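Local atomic coordinates of CDP-glucose-4,6-dehydratase (Yersinia pseudotuberculosis, PDB entry 1RKX), a protein that catalyses the dehydration of CDP-D-glucose to its 4-keto-6-deoxy derivative, as an NAD-binding enzyme of the short-chain dehydrogenase/reductase family. Residues H17-Q30 and L49-I63. Numbering follows the deposited sequence.
Sequences HTGFKGGWLSLWLQ and LFETARVADGMQSEI. With NAD (nicotinamide-adenine-dinucleotide), chain G.
Leu-49 lays its CD2 methyl over the five-membered ring of Trp-24, 3.7 Å from the centroid, beside Gly-23 on helix 20-31, which follows the first strand (11-15) of the Rossmann fold. CG of Leu-49 stands anti to the backbone N (chi1 175°), which sends the branch from the short helix 49-52 onto helix 20-31; the indole NH bonds Gly-199 O. Along the same helix face, Val-55 splits its methyls: CG2 packs on Gly-23 CA and Leu-27 CG, CG1 on Ser-26 CB. Leu-27 CD1 meets Ala-53 CB at 3.9 Å. The bare backbone of Gly-23 allows this close approach of Leu-49 and Val-55.

Nearer the cofactor, Thr-18 sets CG2 over one face of the Phe-50 ring, 3.8 Å from its centroid. Thr-18 OG1, the other branch, accepts a hydrogen bond from O3B of the adenosine ribose of NAD at 2.8 Å and is also bonded to Leu-41 O, so one side chain joins the apolar layer to the dinucleotide. Gly-19 occupies the N-cap position; the amide of Phe-20 donates to O2A of one phosphate and that of Lys-21 to O2N of the other, as expected of the glycine-rich turn in this family. A water ties the loop to helix 49-52, donating to Thr-18 O and accepting from Phe-50 N.

Phe-50 turns its edge to the face of His-17 in an offset T-shaped pair, planes at 88°. The Met-59 methyl CE lies 3.6 Å from His-17 CD2, approaching obliquely. Both imidazole nitrogens are engaged, which fixes the ring's rotation: ND1 with Ser-40 OG on the neighbouring strand 35-40, and NE2 with edge strand 60-63. His-17 NE2 and Ser-61 OG, 2.8 Å apart, meet in the ring plane in a nearly straight bond (174°).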
# COMPACT_ATOMS: atom_id res chain seq x y z
N HIS C 17 -22.13 22.25 20.37
CA HIS C 17 -21.65 23.05 21.49
C HIS C 17 -22.22 22.62 22.84
O HIS C 17 -21.69 23.00 23.88
CB HIS C 17 -21.97 24.54 21.25
CG HIS C 17 -23.42 24.88 21.42
ND1 HIS C 17 -24.41 24.32 20.63
CD2 HIS C 17 -24.05 25.73 22.27
CE1 HIS C 17 -25.59 24.82 20.99
NE2 HIS C 17 -25.39 25.67 21.98
N THR C 18 -23.29 21.82 22.84
CA THR C 18 -23.89 21.38 24.09
C THR C 18 -23.27 20.09 24.62
O THR C 18 -23.67 19.57 25.65
CB THR C 18 -25.42 21.15 23.95
OG1 THR C 18 -25.66 20.11 23.00
CG2 THR C 18 -26.12 22.44 23.49
N GLY C 19 -22.27 19.59 23.89
CA GLY C 19 -21.61 18.36 24.30
C GLY C 19 -20.31 18.59 25.05
O GLY C 19 -19.95 19.73 25.37
N PHE C 20 -19.60 17.50 25.33
CA PHE C 20 -18.34 17.54 26.07
C PHE C 20 -17.25 18.35 25.37
O PHE C 20 -16.80 19.37 25.89
CB PHE C 20 -17.87 16.11 26.33
CG PHE C 20 -16.52 16.01 27.00
CD1 PHE C 20 -16.27 16.66 28.21
CD2 PHE C 20 -15.51 15.24 26.43
CE1 PHE C 20 -15.04 16.53 28.85
CE2 PHE C 20 -14.27 15.09 27.06
CZ PHE C 20 -14.03 15.74 28.28
N LYS C 21 -16.82 17.89 24.19
CA LYS C 21 -15.77 18.60 23.47
C LYS C 21 -16.24 19.97 23.00
O LYS C 21 -15.49 20.94 23.05
CB LYS C 21 -15.30 17.79 22.26
CG LYS C 21 -14.61 16.47 22.62
CD LYS C 21 -14.21 15.69 21.38
CE LYS C 21 -13.20 16.45 20.53
NZ LYS C 21 -12.80 15.69 19.31
N GLY C 22 -17.49 20.03 22.55
CA GLY C 22 -18.05 21.29 22.07
C GLY C 22 -18.12 22.35 23.14
O GLY C 22 -17.91 23.53 22.86
N GLY C 23 -18.45 21.93 24.36
CA GLY C 23 -18.53 22.87 25.47
C GLY C 23 -17.17 23.44 25.80
O GLY C 23 -17.01 24.66 25.95
N TRP C 24 -16.16 22.58 25.92
CA TRP C 24 -14.82 23.09 26.22
C TRP C 24 -14.34 24.02 25.10
O TRP C 24 -13.75 25.06 25.37
CB TRP C 24 -13.82 21.94 26.41
CG TRP C 24 -13.87 21.32 27.78
CD1 TRP C 24 -14.47 20.16 28.14
CD2 TRP C 24 -13.31 21.87 28.98
NE1 TRP C 24 -14.31 19.93 29.50
CE2 TRP C 24 -13.60 20.97 30.03
CE3 TRP C 24 -12.58 23.04 29.27
CZ2 TRP C 24 -13.19 21.20 31.36
CZ3 TRP C 24 -12.17 23.27 30.58
CH2 TRP C 24 -12.48 22.35 31.61
N LEU C 25 -14.60 23.65 23.85
CA LEU C 25 -14.18 24.49 22.73
C LEU C 25 -14.90 25.84 22.75
O LEU C 25 -14.28 26.89 22.55
CB LEU C 25 -14.44 23.81 21.38
CG LEU C 25 -13.98 24.64 20.17
CD1 LEU C 25 -12.47 24.85 20.23
CD2 LEU C 25 -14.36 23.94 18.87
N SER C 26 -16.21 25.82 22.99
CA SER C 26 -17.00 27.05 23.04
C SER C 26 -16.50 27.96 24.16
O SER C 26 -16.35 29.17 23.96
CB SER C 26 -18.48 26.72 23.24
OG SER C 26 -18.98 26.05 22.10
N LEU C 27 -16.23 27.39 25.33
CA LEU C 27 -15.73 28.16 26.46
C LEU C 27 -14.37 28.77 26.10
O LEU C 27 -14.10 29.94 26.42
CB LEU C 27 -15.56 27.28 27.70
CG LEU C 27 -16.82 26.87 28.45
CD1 LEU C 27 -16.46 25.84 29.53
CD2 LEU C 27 -17.47 28.11 29.06
N TRP C 28 -13.53 27.98 25.44
CA TRP C 28 -12.20 28.44 25.04
C TRP C 28 -12.32 29.62 24.09
O TRP C 28 -11.65 30.65 24.27
CB TRP C 28 -11.43 27.30 24.36
CG TRP C 28 -9.93 27.50 24.33
CD1 TRP C 28 -9.25 28.69 24.39
CD2 TRP C 28 -8.93 26.48 24.21
NE1 TRP C 28 -7.90 28.47 24.31
CE2 TRP C 28 -7.67 27.12 24.20
CE3 TRP C 28 -8.98 25.08 24.11
CZ2 TRP C 28 -6.47 26.41 24.09
CZ3 TRP C 28 -7.78 24.37 24.00
CH2 TRP C 28 -6.54 25.04 23.99
N LEU C 29 -13.16 29.48 23.07
CA LEU C 29 -13.39 30.53 22.09
C LEU C 29 -13.91 31.79 22.78
O LEU C 29 -13.47 32.90 22.47
CB LEU C 29 -14.39 30.06 21.03
CG LEU C 29 -13.88 28.97 20.07
CD1 LEU C 29 -15.04 28.37 19.27
CD2 LEU C 29 -12.85 29.58 19.13
N GLN C 30 -14.85 31.62 23.70
CA GLN C 30 -15.41 32.76 24.43
C GLN C 30 -14.32 33.51 25.19
O GLN C 30 -14.25 34.74 25.11
CB GLN C 30 -16.49 32.29 25.41
CG GLN C 30 -17.73 31.70 24.73
CD GLN C 30 -18.71 31.12 25.73
OE1 GLN C 30 -19.53 30.26 25.37
NE2 GLN C 30 -18.66 31.58 26.97
N LEU C 49 -21.59 19.41 31.01
CA LEU C 49 -20.65 20.53 31.06
C LEU C 49 -21.42 21.78 30.65
O LEU C 49 -21.24 22.86 31.22
CB LEU C 49 -19.50 20.30 30.08
CG LEU C 49 -18.49 21.44 29.93
CD1 LEU C 49 -17.69 21.60 31.23
CD2 LEU C 49 -17.55 21.14 28.77
N PHE C 50 -22.29 21.62 29.66
CA PHE C 50 -23.08 22.73 29.14
C PHE C 50 -23.74 23.54 30.26
O PHE C 50 -23.60 24.76 30.31
CB PHE C 50 -24.17 22.21 28.18
CG PHE C 50 -24.91 23.30 27.46
CD1 PHE C 50 -24.26 24.10 26.52
CD2 PHE C 50 -26.26 23.54 27.72
CE1 PHE C 50 -24.95 25.11 25.83
CE2 PHE C 50 -26.96 24.54 27.05
CZ PHE C 50 -26.30 25.34 26.11
N GLU C 51 -24.44 22.86 31.16
CA GLU C 51 -25.12 23.53 32.26
C GLU C 51 -24.21 23.88 33.43
O GLU C 51 -24.27 25.00 33.95
CB GLU C 51 -26.27 22.67 32.77
CG GLU C 51 -27.39 22.41 31.76
CD GLU C 51 -28.04 23.69 31.25
OE1 GLU C 51 -28.00 24.71 31.96
OE2 GLU C 51 -28.61 23.66 30.14
N THR C 52 -23.36 22.93 33.85
CA THR C 52 -22.48 23.17 34.98
C THR C 52 -21.48 24.30 34.75
O THR C 52 -21.16 25.05 35.68
CB THR C 52 -21.70 21.88 35.37
OG1 THR C 52 -20.88 21.45 34.28
CG2 THR C 52 -22.68 20.77 35.75
N ALA C 53 -21.02 24.46 33.51
CA ALA C 53 -20.06 25.50 33.20
C ALA C 53 -20.67 26.71 32.50
O ALA C 53 -19.95 27.54 31.97
CB ALA C 53 -18.92 24.93 32.35
N ARG C 54 -22.00 26.79 32.50
CA ARG C 54 -22.71 27.91 31.87
C ARG C 54 -22.20 28.22 30.47
O ARG C 54 -21.97 29.38 30.12
CB ARG C 54 -22.59 29.18 32.73
CG ARG C 54 -23.10 29.04 34.16
CD ARG C 54 -24.45 28.34 34.21
NE ARG C 54 -25.35 28.82 33.17
CZ ARG C 54 -26.36 28.11 32.68
NH1 ARG C 54 -26.60 26.89 33.14
NH2 ARG C 54 -27.12 28.62 31.72
N VAL C 55 -22.04 27.18 29.65
CA VAL C 55 -21.55 27.37 28.29
C VAL C 55 -22.37 28.36 27.45
O VAL C 55 -21.80 29.15 26.70
CB VAL C 55 -21.47 26.02 27.53
CG1 VAL C 55 -21.14 26.25 26.07
CG2 VAL C 55 -20.41 25.13 28.16
N ALA C 56 -23.69 28.33 27.59
CA ALA C 56 -24.55 29.20 26.78
C ALA C 56 -24.52 30.69 27.11
O ALA C 56 -24.69 31.53 26.23
CB ALA C 56 -25.99 28.71 26.86
N ASP C 57 -24.31 31.02 28.38
CA ASP C 57 -24.34 32.41 28.82
C ASP C 57 -23.47 33.41 28.06
O ASP C 57 -23.85 34.57 27.93
CB ASP C 57 -24.04 32.48 30.32
CG ASP C 57 -25.03 31.66 31.12
OD1 ASP C 57 -25.99 31.13 30.52
OD2 ASP C 57 -24.86 31.55 32.35
N GLY C 58 -22.32 32.96 27.55
CA GLY C 58 -21.46 33.89 26.83
C GLY C 58 -21.48 33.73 25.32
O GLY C 58 -20.53 34.13 24.64
N MET C 59 -22.55 33.15 24.78
CA MET C 59 -22.64 32.93 23.34
C MET C 59 -24.09 32.82 22.88
O MET C 59 -25.01 32.87 23.69
CB MET C 59 -21.91 31.63 22.99
CG MET C 59 -22.61 30.39 23.56
SD MET C 59 -21.76 28.82 23.26
CE MET C 59 -22.04 28.62 21.48
N GLN C 60 -24.27 32.68 21.57
CA GLN C 60 -25.59 32.49 20.98
C GLN C 60 -25.78 30.98 21.00
O GLN C 60 -24.98 30.25 20.43
CB GLN C 60 -25.62 32.96 19.53
CG GLN C 60 -25.77 34.44 19.33
CD GLN C 60 -26.01 34.78 17.87
OE1 GLN C 60 -26.92 34.24 17.25
NE2 GLN C 60 -25.19 35.68 17.33
N SER C 61 -26.84 30.50 21.65
CA SER C 61 -27.08 29.07 21.74
C SER C 61 -28.40 28.68 21.07
O SER C 61 -29.48 29.03 21.54
CB SER C 61 -27.09 28.66 23.21
OG SER C 61 -27.28 27.28 23.37
N GLU C 62 -28.31 27.96 19.95
CA GLU C 62 -29.52 27.52 19.25
C GLU C 62 -29.68 26.01 19.35
O GLU C 62 -28.73 25.25 19.14
CB GLU C 62 -29.49 27.92 17.78
CG GLU C 62 -30.80 27.62 17.06
CD GLU C 62 -30.77 27.95 15.58
OE1 GLU C 62 -29.91 28.75 15.17
OE2 GLU C 62 -31.62 27.41 14.84
N ILE C 63 -30.89 25.57 19.68
CA ILE C 63 -31.16 24.15 19.77
C ILE C 63 -31.81 23.71 18.45
O ILE C 63 -32.86 24.22 18.06
CB ILE C 63 -32.11 23.83 20.94
CG1 ILE C 63 -31.44 24.19 22.27
CG2 ILE C 63 -32.49 22.36 20.91
CD1 ILE C 63 -30.07 23.54 22.49
PA NAD G . -21.06 14.51 23.19
O1A NAD G . -22.13 13.49 23.12
O2A NAD G . -20.76 15.08 24.53
O5B NAD G . -21.38 15.73 22.20
C5B NAD G . -22.12 15.47 20.98
C4B NAD G . -22.81 16.73 20.48
O4B NAD G . -23.50 16.26 19.29
C3B NAD G . -23.90 17.22 21.42
O3B NAD G . -23.70 18.64 21.59
C2B NAD G . -25.18 16.85 20.69
O2B NAD G . -26.31 17.69 21.03
C1B NAD G . -24.73 16.93 19.25
N9A NAD G . -25.62 16.21 18.35
C8A NAD G . -25.78 14.86 18.23
N7A NAD G . -26.69 14.51 17.32
C5A NAD G . -27.14 15.72 16.83
C6A NAD G . -28.11 16.02 15.84
N6A NAD G . -28.82 15.16 15.15
N1A NAD G . -28.34 17.35 15.57
C2A NAD G . -27.62 18.28 16.28
N3A NAD G . -26.70 18.11 17.21
C4A NAD G . -26.50 16.78 17.44
O3 NAD G . -19.77 13.90 22.55
PN NAD G . -18.27 14.52 22.37
O1N NAD G . -17.42 13.64 23.17
O2N NAD G . -18.29 15.93 22.85
O5D NAD G . -17.99 14.31 20.83
C5D NAD G . -17.78 15.49 20.04
C4D NAD G . -17.44 15.10 18.61
O4D NAD G . -16.15 14.41 18.71
C3D NAD G . -18.35 14.10 17.89
O3D NAD G . -18.28 14.38 16.47
C2D NAD G . -17.69 12.77 18.22
O2D NAD G . -18.08 11.76 17.26
C1D NAD G . -16.23 13.14 18.11
N1N NAD G . -15.37 12.18 18.81
C2N NAD G . -15.24 12.15 20.21
C3N NAD G . -14.29 11.22 20.87
C7N NAD G . -14.17 11.29 22.34
O7N NAD G . -13.35 10.52 22.88
N7N NAD G . -14.90 12.13 23.11
C4N NAD G . -13.56 10.20 20.03
C5N NAD G . -13.83 10.35 18.56
C6N NAD G . -14.64 11.24 18.02
O HOH W 1 -22.00 19.40 27.91